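Local coordinates for protein induced by osmotic stress (PDB 5YWN) that is an NADP-dependent reductase of the dihydroflavonol-4-reductase subfamily that probably reduces ketones, haloketones among them, to alcohols, at residues F77-S82 and N101-V106; R119-S124 and S188-V193. The protein carries 1 engineered substitution. All coordinates share one frame; numbering follows the deposited sequence.

Interaction 1. Residues F77-S82 and N101-V106; sequences FLHTAS and NGTKYV. With NAP (NADP nicotinamide-adenine-dinucleotide phosphate), chain B.
Val106 lays its CG2 methyl over one face of the His79 ring, toward the rim, 4.2 Å from the ring centroid, a CH-pi contact. Its other methyl, CG1, turns to Phe77 and approaches that ring obliquely, off its centre, 3.6 Å from Phe77 CE1. A beta-branched residue suits this place because its two methyls serve two rings at once. At the edge of the imidazole, His79 NE2 donates a hydrogen bond to Thr103 OG1 at 3.1 Å, with the oxygen only 7° out of the ring plane. The CB bond of His79 points toward helix 91-113, and chi1 of -176° puts CG anti to the backbone N. The axes of 77-79 and 101-106 run antiparallel, at 170°, as parts of the first strand and the helix of a beta-alpha-beta unit in the Rossmann fold. Both imidazole nitrogens are engaged, since ND1 bonds to the hydroxyl of Ser8, while Thr103 OG1 is also bound to the carbonyl of Ala99 one helical turn back. Beyond the strand end, Thr80 O accepts a 2.6 Å hydrogen bond from O3D of the nicotinamide ribose of NADP, and Ala81 CA lies 3.7 Å from O4B of the adenosine ribose.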
loop_
_atom_site.group_PDB
_atom_site.type_symbol
_atom_site.label_atom_id
_atom_site.label_comp_id
_atom_site.label_asym_id
_atom_site.label_seq_id
_atom_site.Cartn_x
_atom_site.Cartn_y
_atom_site.Cartn_z
ATOM N N PHE A 77 15.871 -1.406 0.574
ATOM C CA PHE A 77 14.861 -2.413 0.836
ATOM C C PHE A 77 13.503 -1.780 1.058
ATOM O O PHE A 77 13.337 -1.032 1.952
ATOM C CB PHE A 77 15.242 -3.293 2.005
ATOM C CG PHE A 77 14.479 -4.584 2.103
ATOM C CD1 PHE A 77 13.161 -4.605 2.442
ATOM C CD2 PHE A 77 15.100 -5.783 1.842
ATOM C CE1 PHE A 77 12.478 -5.789 2.531
ATOM C CE2 PHE A 77 14.423 -6.970 1.904
ATOM C CZ PHE A 77 13.114 -6.975 2.260
ATOM N N LEU A 78 12.547 -2.128 0.239
ATOM C CA LEU A 78 11.182 -1.743 0.455
ATOM C C LEU A 78 10.352 -2.950 0.902
ATOM O O LEU A 78 10.074 -3.843 0.137
ATOM C CB LEU A 78 10.643 -1.098 -0.772
ATOM C CG LEU A 78 11.571 -0.157 -1.528
ATOM C CD1 LEU A 78 11.002 0.334 -2.815
ATOM C CD2 LEU A 78 11.958 1.003 -0.675
ATOM N N HIS A 79 9.987 -2.945 2.162
ATOM C CA HIS A 79 9.170 -3.972 2.744
ATOM C C HIS A 79 7.679 -3.650 2.631
ATOM O O HIS A 79 7.145 -2.883 3.376
ATOM C CB HIS A 79 9.565 -4.179 4.187
ATOM C CG HIS A 79 8.839 -5.297 4.861
ATOM N ND1 HIS A 79 8.503 -6.451 4.222
ATOM C CD2 HIS A 79 8.393 -5.431 6.124
ATOM C CE1 HIS A 79 7.889 -7.250 5.060
ATOM N NE2 HIS A 79 7.817 -6.656 6.221
ATOM N N THR A 80 7.051 -4.239 1.651
ATOM C CA THR A 80 5.652 -3.997 1.370
ATOM C C THR A 80 4.688 -5.165 1.637
ATOM O O THR A 80 3.540 -4.967 1.804
ATOM C CB THR A 80 5.439 -3.524 -0.086
ATOM O OG1 THR A 80 5.491 -4.623 -0.951
ATOM C CG2 THR A 80 6.460 -2.519 -0.529
ATOM N N ALA A 81 5.207 -6.362 1.653
ATOM C CA ALA A 81 4.399 -7.509 1.888
ATOM C C ALA A 81 3.780 -7.543 3.276
ATOM O O ALA A 81 4.425 -7.370 4.234
ATOM C CB ALA A 81 5.178 -8.770 1.624
ATOM N N SER A 82 2.484 -7.745 3.304
ATOM C CA SER A 82 1.708 -7.907 4.489
ATOM C C SER A 82 0.420 -8.636 4.173
ATOM O O SER A 82 -0.113 -8.479 3.129
ATOM C CB SER A 82 1.319 -6.553 5.049
ATOM O OG SER A 82 1.496 -6.502 6.395
ATOM N N ASN A 101 6.185 -10.258 13.201
ATOM C CA ASN A 101 7.363 -11.066 13.111
ATOM C C ASN A 101 8.063 -10.984 11.766
ATOM O O ASN A 101 9.222 -10.836 11.715
ATOM C CB ASN A 101 7.078 -12.492 13.507
ATOM C CG ASN A 101 7.010 -12.672 15.007
ATOM O OD1 ASN A 101 7.036 -11.740 15.750
ATOM N ND2 ASN A 101 6.909 -13.862 15.421
ATOM N N GLY A 102 7.305 -10.996 10.705
ATOM C CA GLY A 102 7.871 -10.864 9.402
ATOM C C GLY A 102 8.646 -9.559 9.282
ATOM O O GLY A 102 9.705 -9.563 8.755
ATOM N N THR A 103 8.105 -8.478 9.789
ATOM C CA THR A 103 8.796 -7.225 9.790
ATOM C C THR A 103 10.079 -7.199 10.675
ATOM O O THR A 103 11.078 -6.813 10.244
ATOM C CB THR A 103 7.850 -6.038 10.071
ATOM O OG1 THR A 103 6.893 -5.911 9.032
ATOM C CG2 THR A 103 8.573 -4.821 10.205
ATOM N N LYS A 104 9.982 -7.713 11.878
ATOM C CA LYS A 104 11.074 -7.833 12.791
ATOM C C LYS A 104 12.214 -8.686 12.188
ATOM O O LYS A 104 13.334 -8.337 12.254
ATOM C CB LYS A 104 10.558 -8.511 14.073
ATOM C CG LYS A 104 9.749 -7.639 14.996
ATOM C CD LYS A 104 9.519 -8.281 16.340
ATOM C CE LYS A 104 8.560 -7.491 17.172
ATOM N NZ LYS A 104 8.375 -8.000 18.537
ATOM N N TYR A 105 11.875 -9.792 11.592
ATOM C CA TYR A 105 12.824 -10.674 10.934
ATOM C C TYR A 105 13.499 -10.106 9.648
ATOM O O TYR A 105 14.630 -10.380 9.397
ATOM C CB TYR A 105 12.261 -12.077 10.780
ATOM C CG TYR A 105 11.828 -12.707 12.080
ATOM C CD1 TYR A 105 12.152 -12.154 13.280
ATOM C CD2 TYR A 105 11.085 -13.844 12.090
ATOM C CE1 TYR A 105 11.765 -12.728 14.459
ATOM C CE2 TYR A 105 10.703 -14.440 13.248
ATOM C CZ TYR A 105 11.030 -13.861 14.429
ATOM O OH TYR A 105 10.657 -14.447 15.557
ATOM N N VAL A 106 12.772 -9.333 8.867
ATOM C CA VAL A 106 13.358 -8.707 7.706
ATOM C C VAL A 106 14.467 -7.746 8.157
ATOM O O VAL A 106 15.517 -7.780 7.658
ATOM C CB VAL A 106 12.304 -7.910 6.904
ATOM C CG1 VAL A 106 12.890 -6.902 5.957
ATOM C CG2 VAL A 106 11.444 -8.835 6.118
HETATM P PA NAP B . -2.257 -6.945 -1.852
HETATM O O1A NAP B . -2.506 -6.438 -3.253
HETATM O O2A NAP B . -2.967 -8.184 -1.362
HETATM O O5B NAP B . -0.672 -7.167 -1.672
HETATM C C5B NAP B . -0.175 -8.034 -0.655
HETATM C C4B NAP B . 1.027 -8.809 -1.182
HETATM O O4B NAP B . 1.839 -9.255 -0.092
HETATM C C3B NAP B . 0.597 -10.034 -1.975
HETATM O O3B NAP B . 1.054 -9.949 -3.328
HETATM C C2B NAP B . 1.211 -11.231 -1.275
HETATM O O2B NAP B . 2.076 -11.942 -2.156
HETATM C C1B NAP B . 1.987 -10.678 -0.089
HETATM N N9A NAP B . 1.453 -11.243 1.177
HETATM C C8A NAP B . 0.219 -11.028 1.673
HETATM N N7A NAP B . 0.053 -11.692 2.846
HETATM C C5A NAP B . 1.197 -12.347 3.114
HETATM C C6A NAP B . 1.696 -13.233 4.190
HETATM N N6A NAP B . 0.914 -13.562 5.247
HETATM N N1A NAP B . 2.959 -13.704 4.082
HETATM C C2A NAP B . 3.754 -13.390 3.041
HETATM N N3A NAP B . 3.358 -12.591 2.033
HETATM C C4A NAP B . 2.118 -12.048 2.010
HETATM O O3 NAP B . -2.564 -5.746 -0.821
HETATM P PN NAP B . -2.301 -4.216 -1.246
HETATM O O1N NAP B . -3.621 -3.484 -1.216
HETATM O O2N NAP B . -1.465 -4.211 -2.504
HETATM O O5D NAP B . -1.392 -3.666 -0.036
HETATM C C5D NAP B . 0.014 -3.494 -0.207
HETATM C C4D NAP B . 0.640 -3.016 1.097
HETATM O O4D NAP B . 0.324 -1.638 1.320
HETATM C C3D NAP B . 0.130 -3.809 2.291
HETATM O O3D NAP B . 1.198 -4.530 2.914
HETATM C C2D NAP B . -0.465 -2.798 3.250
HETATM O O2D NAP B . 0.190 -2.857 4.522
HETATM C C1D NAP B . -0.270 -1.434 2.607
HETATM N N1N NAP B . -1.560 -0.749 2.474
HETATM C C2N NAP B . -2.276 -0.895 1.351
HETATM C C3N NAP B . -3.502 -0.256 1.205
HETATM C C7N NAP B . -4.297 -0.424 -0.055
HETATM O O7N NAP B . -5.465 -0.071 -0.077
HETATM N N7N NAP B . -3.705 -0.957 -1.123
HETATM C C4N NAP B . -3.982 0.539 2.235
HETATM C C5N NAP B . -3.222 0.674 3.388
HETATM C C6N NAP B . -2.003 0.013 3.482
HETATM P P2B NAP B . 1.509 -13.146 -3.062
HETATM O O1X NAP B . 2.713 -14.028 -3.290
HETATM O O2X NAP B . 0.432 -13.768 -2.208
HETATM O O3X NAP B . 0.998 -12.456 -4.305
#

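Interaction 2. Residues R119-S124 and S188-V193. With NAP (NADP nicotinamide-adenine-dinucleotide phosphate), chain B.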
loop_
_atom_site.group_PDB
_atom_site.type_symbol
_atom_site.label_atom_id
_atom_site.label_comp_id
_atom_site.label_asym_id
_atom_site.label_seq_id
_atom_site.Cartn_x
_atom_site.Cartn_y
_atom_site.Cartn_z
ATOM N N ARG A 119 19.031 2.399 3.060
ATOM C CA ARG A 119 17.668 2.825 3.262
ATOM C C ARG A 119 16.682 1.665 3.287
ATOM O O ARG A 119 16.781 0.779 2.523
ATOM C CB ARG A 119 17.244 3.892 2.270
ATOM C CG ARG A 119 18.069 5.142 2.273
ATOM C CD ARG A 119 17.726 6.040 3.425
ATOM N NE ARG A 119 16.573 6.826 3.153
ATOM C CZ ARG A 119 16.606 8.037 2.655
ATOM N NH1 ARG A 119 17.737 8.601 2.429
ATOM N NH2 ARG A 119 15.512 8.660 2.394
ATOM N N VAL A 120 15.770 1.726 4.225
ATOM C CA VAL A 120 14.656 0.852 4.328
ATOM C C VAL A 120 13.350 1.658 4.444
ATOM O O VAL A 120 13.276 2.614 5.182
ATOM C CB VAL A 120 14.787 -0.097 5.498
ATOM C CG1 VAL A 120 13.522 -0.898 5.697
ATOM C CG2 VAL A 120 16.041 -0.948 5.417
ATOM N N VAL A 121 12.361 1.238 3.686
ATOM C CA VAL A 121 11.051 1.824 3.733
ATOM C C VAL A 121 10.056 0.753 4.103
ATOM O O VAL A 121 9.976 -0.258 3.470
ATOM C CB VAL A 121 10.621 2.457 2.403
ATOM C CG1 VAL A 121 9.303 3.151 2.518
ATOM C CG2 VAL A 121 11.661 3.314 1.808
ATOM N N TYR A 122 9.295 1.006 5.134
ATOM C CA TYR A 122 8.254 0.113 5.503
ATOM C C TYR A 122 6.898 0.650 5.050
ATOM O O TYR A 122 6.571 1.748 5.318
ATOM C CB TYR A 122 8.250 -0.123 6.993
ATOM C CG TYR A 122 7.108 -0.952 7.442
ATOM C CD1 TYR A 122 7.018 -2.261 7.071
ATOM C CD2 TYR A 122 6.089 -0.415 8.165
ATOM C CE1 TYR A 122 5.984 -3.034 7.447
ATOM C CE2 TYR A 122 5.042 -1.172 8.547
ATOM C CZ TYR A 122 4.994 -2.485 8.161
ATOM O OH TYR A 122 3.981 -3.241 8.486
ATOM N N THR A 123 6.133 -0.173 4.373
ATOM C CA THR A 123 4.815 0.203 3.939
ATOM C C THR A 123 3.815 -0.041 5.108
ATOM O O THR A 123 3.429 -1.101 5.371
ATOM C CB THR A 123 4.319 -0.541 2.674
ATOM O OG1 THR A 123 5.262 -0.516 1.640
ATOM C CG2 THR A 123 2.985 0.018 2.193
ATOM N N SER A 124 3.448 1.024 5.764
ATOM C CA SER A 124 2.506 0.966 6.843
ATOM C C SER A 124 1.117 1.285 6.302
ATOM O O SER A 124 0.803 0.898 5.231
ATOM C CB SER A 124 2.895 1.887 7.984
ATOM O OG SER A 124 2.268 1.589 9.170
ATOM N N SER A 188 12.289 4.804 6.978
ATOM C CA SER A 188 11.160 5.657 6.780
ATOM C C SER A 188 9.901 4.842 6.503
ATOM O O SER A 188 9.999 3.744 6.109
ATOM C CB SER A 188 11.458 6.668 5.697
ATOM O OG SER A 188 11.637 6.080 4.474
ATOM N N THR A 189 8.732 5.406 6.758
ATOM C CA THR A 189 7.491 4.697 6.524
ATOM C C THR A 189 6.588 5.469 5.616
ATOM O O THR A 189 6.644 6.645 5.563
ATOM C CB THR A 189 6.696 4.310 7.816
ATOM O OG1 THR A 189 6.048 5.440 8.377
ATOM C CG2 THR A 189 7.563 3.641 8.840
ATOM N N VAL A 190 5.742 4.745 4.922
ATOM C CA VAL A 190 4.667 5.308 4.152
ATOM C C VAL A 190 3.316 4.800 4.681
ATOM O O VAL A 190 3.106 3.642 4.795
ATOM C CB VAL A 190 4.868 5.065 2.665
ATOM C CG1 VAL A 190 3.717 5.589 1.866
ATOM C CG2 VAL A 190 6.169 5.650 2.205
ATOM N N ASN A 191 2.432 5.709 4.998
ATOM C CA ASN A 191 1.188 5.418 5.683
ATOM C C ASN A 191 -0.040 5.843 4.835
ATOM O O ASN A 191 -0.561 6.909 4.939
ATOM C CB ASN A 191 1.153 6.056 7.078
ATOM C CG ASN A 191 2.271 5.597 7.967
ATOM O OD1 ASN A 191 3.385 5.784 7.682
ATOM N ND2 ASN A 191 1.925 4.980 9.037
ATOM N N PRO A 192 -0.429 4.984 3.923
ATOM C CA PRO A 192 -1.552 5.278 3.041
ATOM C C PRO A 192 -2.939 4.993 3.598
ATOM O O PRO A 192 -3.126 4.156 4.401
ATOM C CB PRO A 192 -1.300 4.401 1.827
ATOM C CG PRO A 192 -0.131 3.645 2.125
ATOM C CD PRO A 192 0.192 3.738 3.548
ATOM N N VAL A 193 -3.892 5.707 3.035
ATOM C CA VAL A 193 -5.308 5.439 3.118
ATOM C C VAL A 193 -5.736 4.442 2.025
ATOM O O VAL A 193 -4.915 3.775 1.487
ATOM C CB VAL A 193 -6.146 6.735 3.086
ATOM C CG1 VAL A 193 -5.735 7.638 4.207
ATOM C CG2 VAL A 193 -6.022 7.419 1.751
HETATM P PA NAP B . -2.257 -6.945 -1.852
HETATM O O1A NAP B . -2.506 -6.438 -3.253
HETATM O O2A NAP B . -2.967 -8.184 -1.362
HETATM O O5B NAP B . -0.672 -7.167 -1.672
HETATM C C5B NAP B . -0.175 -8.034 -0.655
HETATM C C4B NAP B . 1.027 -8.809 -1.182
HETATM O O4B NAP B . 1.839 -9.255 -0.092
HETATM C C3B NAP B . 0.597 -10.034 -1.975
HETATM O O3B NAP B . 1.054 -9.949 -3.328
HETATM C C2B NAP B . 1.211 -11.231 -1.275
HETATM O O2B NAP B . 2.076 -11.942 -2.156
HETATM C C1B NAP B . 1.987 -10.678 -0.089
HETATM N N9A NAP B . 1.453 -11.243 1.177
HETATM C C8A NAP B . 0.219 -11.028 1.673
HETATM N N7A NAP B . 0.053 -11.692 2.846
HETATM C C5A NAP B . 1.197 -12.347 3.114
HETATM C C6A NAP B . 1.696 -13.233 4.190
HETATM N N6A NAP B . 0.914 -13.562 5.247
HETATM N N1A NAP B . 2.959 -13.704 4.082
HETATM C C2A NAP B . 3.754 -13.390 3.041
HETATM N N3A NAP B . 3.358 -12.591 2.033
HETATM C C4A NAP B . 2.118 -12.048 2.010
HETATM O O3 NAP B . -2.564 -5.746 -0.821
HETATM P PN NAP B . -2.301 -4.216 -1.246
HETATM O O1N NAP B . -3.621 -3.484 -1.216
HETATM O O2N NAP B . -1.465 -4.211 -2.504
HETATM O O5D NAP B . -1.392 -3.666 -0.036
HETATM C C5D NAP B . 0.014 -3.494 -0.207
HETATM C C4D NAP B . 0.640 -3.016 1.097
HETATM O O4D NAP B . 0.324 -1.638 1.320
HETATM C C3D NAP B . 0.130 -3.809 2.291
HETATM O O3D NAP B . 1.198 -4.530 2.914
HETATM C C2D NAP B . -0.465 -2.798 3.250
HETATM O O2D NAP B . 0.190 -2.857 4.522
HETATM C C1D NAP B . -0.270 -1.434 2.607
HETATM N N1N NAP B . -1.560 -0.749 2.474
HETATM C C2N NAP B . -2.276 -0.895 1.351
HETATM C C3N NAP B . -3.502 -0.256 1.205
HETATM C C7N NAP B . -4.297 -0.424 -0.055
HETATM O O7N NAP B . -5.465 -0.071 -0.077
HETATM N N7N NAP B . -3.705 -0.957 -1.123
HETATM C C4N NAP B . -3.982 0.539 2.235
HETATM C C5N NAP B . -3.222 0.674 3.388
HETATM C C6N NAP B . -2.003 0.013 3.482
HETATM P P2B NAP B . 1.509 -13.146 -3.062
HETATM O O1X NAP B . 2.713 -14.028 -3.290
HETATM O O2X NAP B . 0.432 -13.768 -2.208
HETATM O O3X NAP B . 0.998 -12.456 -4.305
#
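With chi1 of -175°, Val121 sets CG1 anti to its backbone N, where this methyl meets Val190 CG2 at 4.0 Å; chi1 of 65° places Ser188 OG between its own N and carbonyl carbon, beside Val121 CG2. These side chains share one face of the sheet with Thr123, under helix 238-250, where Ser188 OG reaches the carbonyl of Ala248. Tyr122 and Thr189 occupy the other face, the threonine CG2 lying at the edge of the phenol ring. The strands run parallel, and four backbone bonds join them: Ser188 N to Val120 O, Tyr122 N to Ser188 O, Val190 N to Tyr122 O and Ser124 N to Val190 O at 2.8 Å. Thr189 OG1 donates to Asn191 OD1 at 2.8 Å, in the plane of the amide, which fixes the amide's rotation. Asn191 ND2 lies against Ser124 CB, and OE1 of Glu171 is hydrogen-bonded to both ND2 and Ser124 OG, so small polar groups suit this buried end. Thr123 CG2 comes within 3.3 Å of the ribose O4D, and Val193 O lies 3.4 Å from C4N of the nicotinamide. Such parallel strands, ending at the dinucleotide, are typical of the Rossmann fold and its nicotinamide pocket.

Both contacts are buried, and they adjoin: strands 74-79 and 119-123 are neighbours in the same parallel sheet, the backbone N of His79 lying 3.0 Å from Val121 O in a probable hydrogen bond. Interaction 1 packs a helix on one side of that sheet through side chains: two rings, a valine and a single hydrogen bond to a threonine. Interaction 2 lies within the sheet and is carried mainly by the backbone, with valines, threonines, Tyr122 and Ser188 on its faces. Helix 91-113 leads directly into strand 119-123, so the two follow in series along the chain. Each brings its C-terminal strand end to NADP: 77-82 chiefly to the riboses, 119-124 and 188-193 to the nicotinamide end.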